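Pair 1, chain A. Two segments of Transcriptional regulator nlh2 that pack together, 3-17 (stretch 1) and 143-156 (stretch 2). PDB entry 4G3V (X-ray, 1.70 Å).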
# COMPACT_ATOMS: atom_id res chain seq x y z
N ARG A 3 18.72 5.53 1.90
CA ARG A 3 18.20 4.28 1.35
C ARG A 3 16.83 4.49 0.72
O ARG A 3 15.92 5.09 1.32
CB ARG A 3 18.11 3.21 2.43
CG ARG A 3 17.80 1.83 1.90
CD ARG A 3 18.82 1.40 0.86
NE ARG A 3 18.51 0.11 0.26
CZ ARG A 3 18.88 -0.27 -0.96
NH1 ARG A 3 19.59 0.54 -1.74
NH2 ARG A 3 18.54 -1.47 -1.40
N LEU A 4 16.71 3.98 -0.50
CA LEU A 4 15.50 4.09 -1.28
C LEU A 4 14.32 3.40 -0.62
O LEU A 4 13.21 3.93 -0.60
CB LEU A 4 15.75 3.50 -2.66
CG LEU A 4 14.56 3.51 -3.62
CD1 LEU A 4 14.00 4.92 -3.78
CD2 LEU A 4 14.99 2.93 -4.95
N LYS A 5 14.54 2.21 -0.07
CA LYS A 5 13.44 1.48 0.55
C LYS A 5 12.86 2.31 1.68
O LYS A 5 11.64 2.35 1.87
CB LYS A 5 13.90 0.11 1.07
CG LYS A 5 14.10 -0.91 -0.03
CD LYS A 5 14.46 -2.28 0.53
CE LYS A 5 14.64 -3.29 -0.58
NZ LYS A 5 15.14 -4.59 -0.04
N LEU A 6 13.72 3.01 2.41
CA LEU A 6 13.27 3.83 3.52
C LEU A 6 12.42 4.99 3.04
O LEU A 6 11.40 5.29 3.64
CB LEU A 6 14.45 4.35 4.33
CG LEU A 6 14.51 3.81 5.76
CD1 LEU A 6 13.29 4.25 6.56
CD2 LEU A 6 14.65 2.29 5.74
N LYS A 7 12.84 5.66 1.96
CA LYS A 7 12.04 6.74 1.38
C LYS A 7 10.70 6.24 0.85
O LYS A 7 9.69 6.94 0.93
CB LYS A 7 12.78 7.45 0.26
CG LYS A 7 13.93 8.33 0.71
CD LYS A 7 14.57 9.00 -0.49
CE LYS A 7 15.84 9.75 -0.13
NZ LYS A 7 16.53 10.28 -1.34
N GLU A 8 10.68 5.02 0.32
CA GLU A 8 9.44 4.43 -0.17
C GLU A 8 8.47 4.15 0.96
O GLU A 8 7.26 4.39 0.85
CB GLU A 8 9.74 3.14 -0.95
CG GLU A 8 10.41 3.41 -2.28
CD GLU A 8 10.93 2.16 -2.97
OE1 GLU A 8 10.94 1.07 -2.35
OE2 GLU A 8 11.32 2.28 -4.15
N ILE A 9 9.00 3.64 2.06
CA ILE A 9 8.18 3.38 3.24
C ILE A 9 7.60 4.70 3.75
O ILE A 9 6.39 4.82 4.02
CB ILE A 9 9.00 2.68 4.32
CG1 ILE A 9 9.27 1.23 3.90
CG2 ILE A 9 8.28 2.73 5.66
CD1 ILE A 9 10.38 0.53 4.67
N ASN A 10 8.47 5.70 3.87
CA ASN A 10 8.04 7.00 4.37
C ASN A 10 7.03 7.69 3.46
O ASN A 10 6.09 8.34 3.94
CB ASN A 10 9.26 7.89 4.65
CG ASN A 10 10.06 7.41 5.86
OD1 ASN A 10 9.51 6.77 6.76
ND2 ASN A 10 11.36 7.71 5.89
N VAL A 11 7.19 7.58 2.15
CA VAL A 11 6.24 8.24 1.25
C VAL A 11 4.87 7.57 1.30
O VAL A 11 3.84 8.23 1.20
CB VAL A 11 6.75 8.38 -0.21
CG1 VAL A 11 6.54 7.12 -0.99
CG2 VAL A 11 6.03 9.54 -0.91
N VAL A 12 4.85 6.25 1.46
CA VAL A 12 3.59 5.54 1.61
C VAL A 12 2.90 5.98 2.91
O VAL A 12 1.69 6.26 2.92
CB VAL A 12 3.81 4.01 1.59
CG1 VAL A 12 2.60 3.27 2.17
CG2 VAL A 12 4.09 3.56 0.16
N ASN A 13 3.63 6.07 4.01
CA ASN A 13 3.03 6.59 5.25
C ASN A 13 2.50 8.01 5.07
O ASN A 13 1.41 8.34 5.53
CB ASN A 13 4.03 6.58 6.41
CG ASN A 13 4.48 5.19 6.79
OD1 ASN A 13 3.80 4.21 6.49
ND2 ASN A 13 5.63 5.10 7.45
N GLU A 14 3.27 8.86 4.39
CA GLU A 14 2.89 10.26 4.20
C GLU A 14 1.65 10.39 3.31
O GLU A 14 0.75 11.16 3.59
CB GLU A 14 4.07 11.03 3.59
CG GLU A 14 3.78 12.48 3.22
CD GLU A 14 3.51 13.40 4.40
OE1 GLU A 14 3.49 12.95 5.57
OE2 GLU A 14 3.32 14.60 4.14
N ILE A 15 1.61 9.60 2.23
CA ILE A 15 0.46 9.59 1.34
C ILE A 15 -0.80 9.15 2.08
O ILE A 15 -1.86 9.74 1.89
CB ILE A 15 0.74 8.73 0.08
CG1 ILE A 15 1.74 9.47 -0.82
CG2 ILE A 15 -0.54 8.45 -0.69
CD1 ILE A 15 2.31 8.64 -1.98
N THR A 16 -0.68 8.15 2.95
CA THR A 16 -1.85 7.69 3.70
C THR A 16 -2.35 8.79 4.64
O THR A 16 -3.55 8.99 4.80
CB THR A 16 -1.51 6.40 4.49
OG1 THR A 16 -1.11 5.39 3.56
CG2 THR A 16 -2.69 5.88 5.29
N LYS A 17 -1.42 9.51 5.24
CA LYS A 17 -1.75 10.64 6.10
C LYS A 17 -2.51 11.72 5.33
O LYS A 17 -3.52 12.23 5.80
CB LYS A 17 -0.47 11.21 6.70
CG LYS A 17 -0.70 12.37 7.65
CD LYS A 17 0.60 12.79 8.35
CE LYS A 17 0.40 14.00 9.23
NZ LYS A 17 1.68 14.50 9.83
N GLU A 143 12.11 -2.30 -11.62
CA GLU A 143 11.15 -3.29 -11.16
C GLU A 143 10.78 -3.07 -9.69
O GLU A 143 9.62 -3.21 -9.31
CB GLU A 143 11.69 -4.71 -11.36
CG GLU A 143 11.75 -5.14 -12.83
CD GLU A 143 12.33 -6.54 -13.01
OE1 GLU A 143 12.29 -7.34 -12.05
OE2 GLU A 143 12.83 -6.85 -14.12
N ASN A 144 11.76 -2.70 -8.88
CA ASN A 144 11.50 -2.42 -7.48
C ASN A 144 10.60 -1.20 -7.31
O ASN A 144 9.67 -1.19 -6.51
CB ASN A 144 12.81 -2.21 -6.72
CG ASN A 144 12.58 -1.84 -5.26
OD1 ASN A 144 12.18 -2.68 -4.45
ND2 ASN A 144 12.86 -0.59 -4.92
N PHE A 145 10.88 -0.17 -8.10
CA PHE A 145 10.14 1.07 -8.02
C PHE A 145 8.68 0.84 -8.42
O PHE A 145 7.76 1.43 -7.85
CB PHE A 145 10.78 2.11 -8.94
CG PHE A 145 10.43 3.51 -8.60
CD1 PHE A 145 11.13 4.19 -7.62
CD2 PHE A 145 9.41 4.16 -9.26
CE1 PHE A 145 10.81 5.50 -7.32
CE2 PHE A 145 9.08 5.46 -8.96
CZ PHE A 145 9.78 6.13 -7.98
N TYR A 146 8.48 -0.04 -9.39
CA TYR A 146 7.14 -0.33 -9.86
C TYR A 146 6.24 -0.78 -8.71
O TYR A 146 5.07 -0.41 -8.65
CB TYR A 146 7.13 -1.40 -10.97
CG TYR A 146 5.90 -2.26 -10.87
CD1 TYR A 146 4.64 -1.72 -11.08
CD2 TYR A 146 5.99 -3.60 -10.53
CE1 TYR A 146 3.49 -2.49 -10.96
CE2 TYR A 146 4.86 -4.38 -10.40
CZ TYR A 146 3.61 -3.82 -10.62
OH TYR A 146 2.48 -4.61 -10.51
N GLN A 147 6.77 -1.59 -7.79
CA GLN A 147 5.95 -2.13 -6.70
C GLN A 147 5.36 -0.97 -5.90
O GLN A 147 4.18 -0.97 -5.51
CB GLN A 147 6.77 -3.06 -5.79
CG GLN A 147 5.92 -3.84 -4.76
CD GLN A 147 6.71 -4.92 -4.00
OE1 GLN A 147 7.93 -5.02 -4.12
NE2 GLN A 147 6.00 -5.75 -3.22
N THR A 148 6.19 0.04 -5.65
CA THR A 148 5.75 1.18 -4.87
C THR A 148 4.68 2.02 -5.59
O THR A 148 3.71 2.46 -4.98
CB THR A 148 6.94 2.04 -4.47
OG1 THR A 148 7.73 1.32 -3.53
CG2 THR A 148 6.47 3.32 -3.83
N ILE A 149 4.83 2.22 -6.89
CA ILE A 149 3.79 2.93 -7.63
C ILE A 149 2.49 2.12 -7.59
O ILE A 149 1.39 2.69 -7.46
CB ILE A 149 4.24 3.24 -9.07
CG1 ILE A 149 5.49 4.12 -9.05
CG2 ILE A 149 3.10 3.93 -9.86
CD1 ILE A 149 5.31 5.44 -8.35
N ASN A 150 2.59 0.80 -7.68
CA ASN A 150 1.38 -0.01 -7.58
C ASN A 150 0.70 0.18 -6.22
O ASN A 150 -0.53 0.26 -6.14
CB ASN A 150 1.67 -1.48 -7.80
CG ASN A 150 0.38 -2.32 -7.80
OD1 ASN A 150 -0.44 -2.21 -8.71
ND2 ASN A 150 0.19 -3.11 -6.75
N VAL A 151 1.50 0.25 -5.16
CA VAL A 151 0.95 0.49 -3.83
C VAL A 151 0.22 1.82 -3.80
O VAL A 151 -0.87 1.93 -3.25
CB VAL A 151 2.05 0.49 -2.75
CG1 VAL A 151 1.53 1.10 -1.46
CG2 VAL A 151 2.57 -0.92 -2.52
N ILE A 152 0.81 2.84 -4.42
CA ILE A 152 0.18 4.16 -4.41
C ILE A 152 -1.14 4.14 -5.18
O ILE A 152 -2.11 4.76 -4.76
CB ILE A 152 1.15 5.23 -4.92
CG1 ILE A 152 2.28 5.38 -3.88
CG2 ILE A 152 0.42 6.57 -5.13
CD1 ILE A 152 3.40 6.20 -4.32
N GLY A 153 -1.21 3.38 -6.27
CA GLY A 153 -2.46 3.23 -6.99
C GLY A 153 -3.55 2.62 -6.11
O GLY A 153 -4.72 3.01 -6.18
N ASN A 154 -3.17 1.66 -5.28
CA ASN A 154 -4.10 1.06 -4.33
C ASN A 154 -4.56 2.03 -3.23
O ASN A 154 -5.75 2.06 -2.87
CB ASN A 154 -3.48 -0.18 -3.72
CG ASN A 154 -3.57 -1.38 -4.66
OD1 ASN A 154 -4.61 -2.00 -4.78
ND2 ASN A 154 -2.48 -1.69 -5.34
N LEU A 155 -3.63 2.82 -2.69
CA LEU A 155 -4.00 3.85 -1.72
C LEU A 155 -4.98 4.80 -2.37
O LEU A 155 -5.95 5.25 -1.74
CB LEU A 155 -2.77 4.60 -1.24
CG LEU A 155 -1.75 3.81 -0.43
CD1 LEU A 155 -0.54 4.68 -0.14
CD2 LEU A 155 -2.35 3.29 0.86
N LEU A 156 -4.74 5.13 -3.63
CA LEU A 156 -5.65 6.02 -4.33
C LEU A 156 -7.03 5.36 -4.55
O LEU A 156 -8.06 6.03 -4.51
CB LEU A 156 -5.03 6.47 -5.66
CG LEU A 156 -3.90 7.50 -5.50
CD1 LEU A 156 -3.10 7.67 -6.78
CD2 LEU A 156 -4.48 8.87 -5.06

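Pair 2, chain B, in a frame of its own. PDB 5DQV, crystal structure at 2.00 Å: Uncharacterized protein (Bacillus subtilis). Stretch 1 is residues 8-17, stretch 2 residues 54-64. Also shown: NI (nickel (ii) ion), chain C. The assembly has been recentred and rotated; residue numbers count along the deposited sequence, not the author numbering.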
# COMPACT_ATOMS: atom_id res chain seq x y z
N THR B 8 20.96 4.36 34.23
CA THR B 8 21.99 4.23 33.22
C THR B 8 21.46 3.56 31.95
O THR B 8 21.78 4.00 30.85
CB THR B 8 23.17 3.44 33.79
OG1 THR B 8 23.70 4.16 34.90
CG2 THR B 8 24.25 3.26 32.74
N GLU B 9 20.65 2.51 32.08
CA GLU B 9 20.09 1.86 30.87
C GLU B 9 19.09 2.75 30.11
O GLU B 9 18.98 2.66 28.91
CB GLU B 9 19.45 0.52 31.23
CG GLU B 9 20.48 -0.48 31.74
CD GLU B 9 19.93 -1.85 32.00
OE1 GLU B 9 18.70 -1.98 32.26
OE2 GLU B 9 20.74 -2.80 31.97
N LEU B 10 18.34 3.60 30.82
CA LEU B 10 17.43 4.53 30.16
C LEU B 10 18.23 5.48 29.25
O LEU B 10 17.84 5.76 28.11
CB LEU B 10 16.64 5.34 31.19
CG LEU B 10 15.17 5.60 30.88
CD1 LEU B 10 14.99 6.15 29.46
CD2 LEU B 10 14.33 4.32 31.12
N LYS B 11 19.36 5.94 29.77
CA LYS B 11 20.18 6.90 29.07
C LYS B 11 20.85 6.23 27.88
O LYS B 11 20.92 6.79 26.77
CB LYS B 11 21.21 7.53 30.05
CG LYS B 11 22.47 8.03 29.39
N GLN B 12 21.34 5.01 28.07
CA GLN B 12 21.97 4.28 26.96
C GLN B 12 20.96 3.98 25.84
O GLN B 12 21.26 4.16 24.65
CB GLN B 12 22.63 3.00 27.51
CG GLN B 12 23.81 3.25 28.52
CD GLN B 12 24.40 1.96 29.05
OE1 GLN B 12 23.78 0.91 28.94
NE2 GLN B 12 25.58 2.03 29.65
N ALA B 13 19.73 3.57 26.19
CA ALA B 13 18.72 3.33 25.17
C ALA B 13 18.41 4.65 24.40
O ALA B 13 18.28 4.64 23.19
CB ALA B 13 17.42 2.72 25.78
N ASP B 14 18.31 5.77 25.12
CA ASP B 14 18.05 7.06 24.45
C ASP B 14 19.23 7.41 23.52
O ASP B 14 19.05 7.98 22.45
CB ASP B 14 17.81 8.19 25.46
CG ASP B 14 16.38 8.23 26.00
OD1 ASP B 14 15.40 7.82 25.33
OD2 ASP B 14 16.25 8.69 27.14
N GLN B 15 20.45 7.08 23.95
CA GLN B 15 21.63 7.29 23.12
C GLN B 15 21.60 6.50 21.86
O GLN B 15 21.84 7.02 20.76
CB GLN B 15 22.89 6.93 23.91
CG GLN B 15 24.17 7.32 23.21
CD GLN B 15 24.90 8.48 23.88
OE1 GLN B 15 25.09 8.47 25.08
NE2 GLN B 15 25.30 9.45 23.12
N ILE B 16 21.23 5.23 22.00
CA ILE B 16 21.16 4.33 20.86
C ILE B 16 20.06 4.79 19.92
O ILE B 16 20.27 4.81 18.72
CB ILE B 16 20.97 2.88 21.29
CG1 ILE B 16 22.21 2.42 22.05
CG2 ILE B 16 20.70 1.93 20.04
CD1 ILE B 16 21.99 1.15 22.91
N ARG B 17 18.92 5.22 20.49
CA ARG B 17 17.81 5.70 19.68
C ARG B 17 18.22 6.86 18.78
O ARG B 17 17.83 6.91 17.61
CB ARG B 17 16.62 6.17 20.55
CG ARG B 17 15.71 5.12 21.00
CD ARG B 17 14.59 5.64 21.89
NE ARG B 17 13.93 4.45 22.36
CZ ARG B 17 13.00 3.76 21.67
NH1 ARG B 17 12.53 4.21 20.52
NH2 ARG B 17 12.51 2.64 22.17
N LEU B 54 14.89 -6.92 29.17
CA LEU B 54 14.30 -5.80 28.39
C LEU B 54 15.35 -4.87 27.74
O LEU B 54 15.12 -4.31 26.64
CB LEU B 54 13.35 -4.97 29.26
CG LEU B 54 12.10 -5.65 29.80
CD1 LEU B 54 11.14 -4.66 30.52
CD2 LEU B 54 11.35 -6.46 28.69
N PHE B 55 16.49 -4.72 28.40
CA PHE B 55 17.52 -3.87 27.84
C PHE B 55 18.08 -4.50 26.58
O PHE B 55 18.29 -3.81 25.57
CB PHE B 55 18.63 -3.57 28.87
CG PHE B 55 19.70 -2.66 28.33
CD1 PHE B 55 19.39 -1.35 28.00
CD2 PHE B 55 20.99 -3.11 28.15
CE1 PHE B 55 20.33 -0.51 27.50
CE2 PHE B 55 21.94 -2.30 27.66
CZ PHE B 55 21.62 -0.96 27.34
N ILE B 56 18.29 -5.82 26.62
CA ILE B 56 18.85 -6.48 25.45
C ILE B 56 17.80 -6.46 24.35
O ILE B 56 18.12 -6.24 23.18
CB ILE B 56 19.33 -7.94 25.76
CG1 ILE B 56 20.50 -7.98 26.76
CG2 ILE B 56 19.69 -8.65 24.49
CD1 ILE B 56 21.74 -7.11 26.33
N VAL B 57 16.55 -6.70 24.71
CA VAL B 57 15.49 -6.72 23.70
C VAL B 57 15.39 -5.37 23.00
O VAL B 57 15.35 -5.30 21.75
CB VAL B 57 14.14 -7.07 24.32
CG1 VAL B 57 13.01 -6.65 23.36
CG2 VAL B 57 14.07 -8.57 24.67
N GLU B 58 15.39 -4.29 23.80
CA GLU B 58 15.24 -2.96 23.20
C GLU B 58 16.43 -2.58 22.32
O GLU B 58 16.24 -2.02 21.24
CB GLU B 58 15.02 -1.92 24.25
CG GLU B 58 14.60 -0.60 23.70
CD GLU B 58 14.33 0.41 24.76
OE1 GLU B 58 14.49 0.12 25.98
OE2 GLU B 58 14.04 1.53 24.35
N THR B 59 17.63 -2.82 22.81
CA THR B 59 18.85 -2.56 22.07
C THR B 59 18.94 -3.34 20.78
O THR B 59 19.16 -2.74 19.71
CB THR B 59 20.11 -2.78 22.92
OG1 THR B 59 20.03 -1.95 24.08
CG2 THR B 59 21.35 -2.42 22.12
N ALA B 60 18.68 -4.65 20.84
CA ALA B 60 18.62 -5.45 19.63
C ALA B 60 17.56 -5.01 18.65
O ALA B 60 17.80 -4.92 17.43
CB ALA B 60 18.45 -6.97 19.98
N ALA B 61 16.40 -4.65 19.17
CA ALA B 61 15.33 -4.17 18.30
C ALA B 61 15.79 -2.91 17.61
O ALA B 61 15.60 -2.75 16.41
CB ALA B 61 14.05 -3.90 19.11
N LEU B 62 16.41 -2.02 18.37
CA LEU B 62 16.82 -0.72 17.79
C LEU B 62 17.85 -0.91 16.69
O LEU B 62 17.79 -0.22 15.68
CB LEU B 62 17.33 0.20 18.86
CG LEU B 62 16.25 0.77 19.79
CD1 LEU B 62 16.91 1.45 21.00
CD2 LEU B 62 15.30 1.77 18.99
N VAL B 63 18.79 -1.85 16.84
CA VAL B 63 19.88 -2.00 15.83
C VAL B 63 19.67 -3.14 14.86
O VAL B 63 20.52 -3.35 13.99
CB VAL B 63 21.28 -2.10 16.50
CG1 VAL B 63 21.52 -0.85 17.44
CG2 VAL B 63 21.42 -3.46 17.31
N HIS B 64 18.50 -3.80 14.93
CA HIS B 64 18.27 -5.07 14.22
C HIS B 64 18.44 -4.92 12.71
O HIS B 64 18.86 -5.88 12.05
CB HIS B 64 16.90 -5.71 14.62
CG HIS B 64 15.72 -5.30 13.79
ND1 HIS B 64 14.94 -4.20 14.07
CD2 HIS B 64 15.15 -5.89 12.69
CE1 HIS B 64 13.99 -4.08 13.16
NE2 HIS B 64 14.09 -5.09 12.31
NI NI C . 12.93 -5.09 10.68

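The sharpest difference lies at one matched position, Thr A148 in pair 1 and Phe B55 in pair 2. Both point their CA-to-CB bond toward the opposing helix, but the threonine meets a carboxylate, whereas the phenylalanine lays a ring across the gap and has the largest covered area of any residue in either contact. In pair 1 the CD atom of Glu A8 lies 3.4 Å from OG1 of Thr A148, so the carboxylate of Glu A8, a buried residue, lies beside the threonine hydroxyl. In pair 2 the matching Glu B9 keeps similar m, t rotamers but is exposed, and what it offers the partner is its aliphatic stem: CG stands 4.1 Å from the centroid of the Phe B55 ring, over the face, in a CH-pi contact. In these two contacts the matched glutamates meet the residue at this position differently, Glu A8 through its carboxylate end and Glu B9 through its aliphatic stem.

The frame carrying these choices is nearly the same. Two helices run almost parallel, at 12° in pair 1 and 7° in pair 2, with axes 10.6 and 10.2 Å apart, and the central residues superpose with an RMSD of 0.5 Å. The register is shared too: Glu A8, Val A12 and Thr A16 sit nearest Thr A148, Ile A152 and Leu A155, and their counterparts Glu B9, Ala B13 and Arg B17 sit nearest Phe B55, Thr B59 and Leu B62. Buried areas are close, 546 and 504 Å².

An isoleucine and a leucine match in both pairs. Ile A15 and Ile B16 coincide, with the same m, t rotamers, as do Leu A155 and Leu B62. CG2 of Ile A15 is 3.8 Å from CD1 of Leu A155, and CG2 of Ile B16 is 3.9 Å from CD1 of Leu B62. The isoleucine's CD1 tip then finds a methyl in each case: Ile A15 CD1 meets Ile A152 CD1 at 3.6 Å, and Ile B16 CD1 meets Thr B59 CG2 at 3.7 Å, so isoleucine and threonine both supply a carbon at that position.

Beside this anchor, pair 1 packs two valines where pair 2 has an alanine and a charged residue. Val A12 CG2 packs on Val A151 CG1 at 3.9 Å. The matching residues are Ala B13 and Glu B58: the alanine's CB lies 3.9 Å from OE2 of the glutamate, which reaches on to Arg B17. There NH2 of Arg B17 donates a hydrogen bond to OE2 of Glu B58 at 2.9 Å, part of a salt bridge, while Leu B62 CD2 lies over one face of the guanidinium. Thr A16, at the arginine's position, is far shorter; its OG1 lies 3.6 Å from CD2 of Leu A155. The design lesson is a shared isoleucine-leucine contact, beside which these pairs place either valine packing or a salt bridge between the helices.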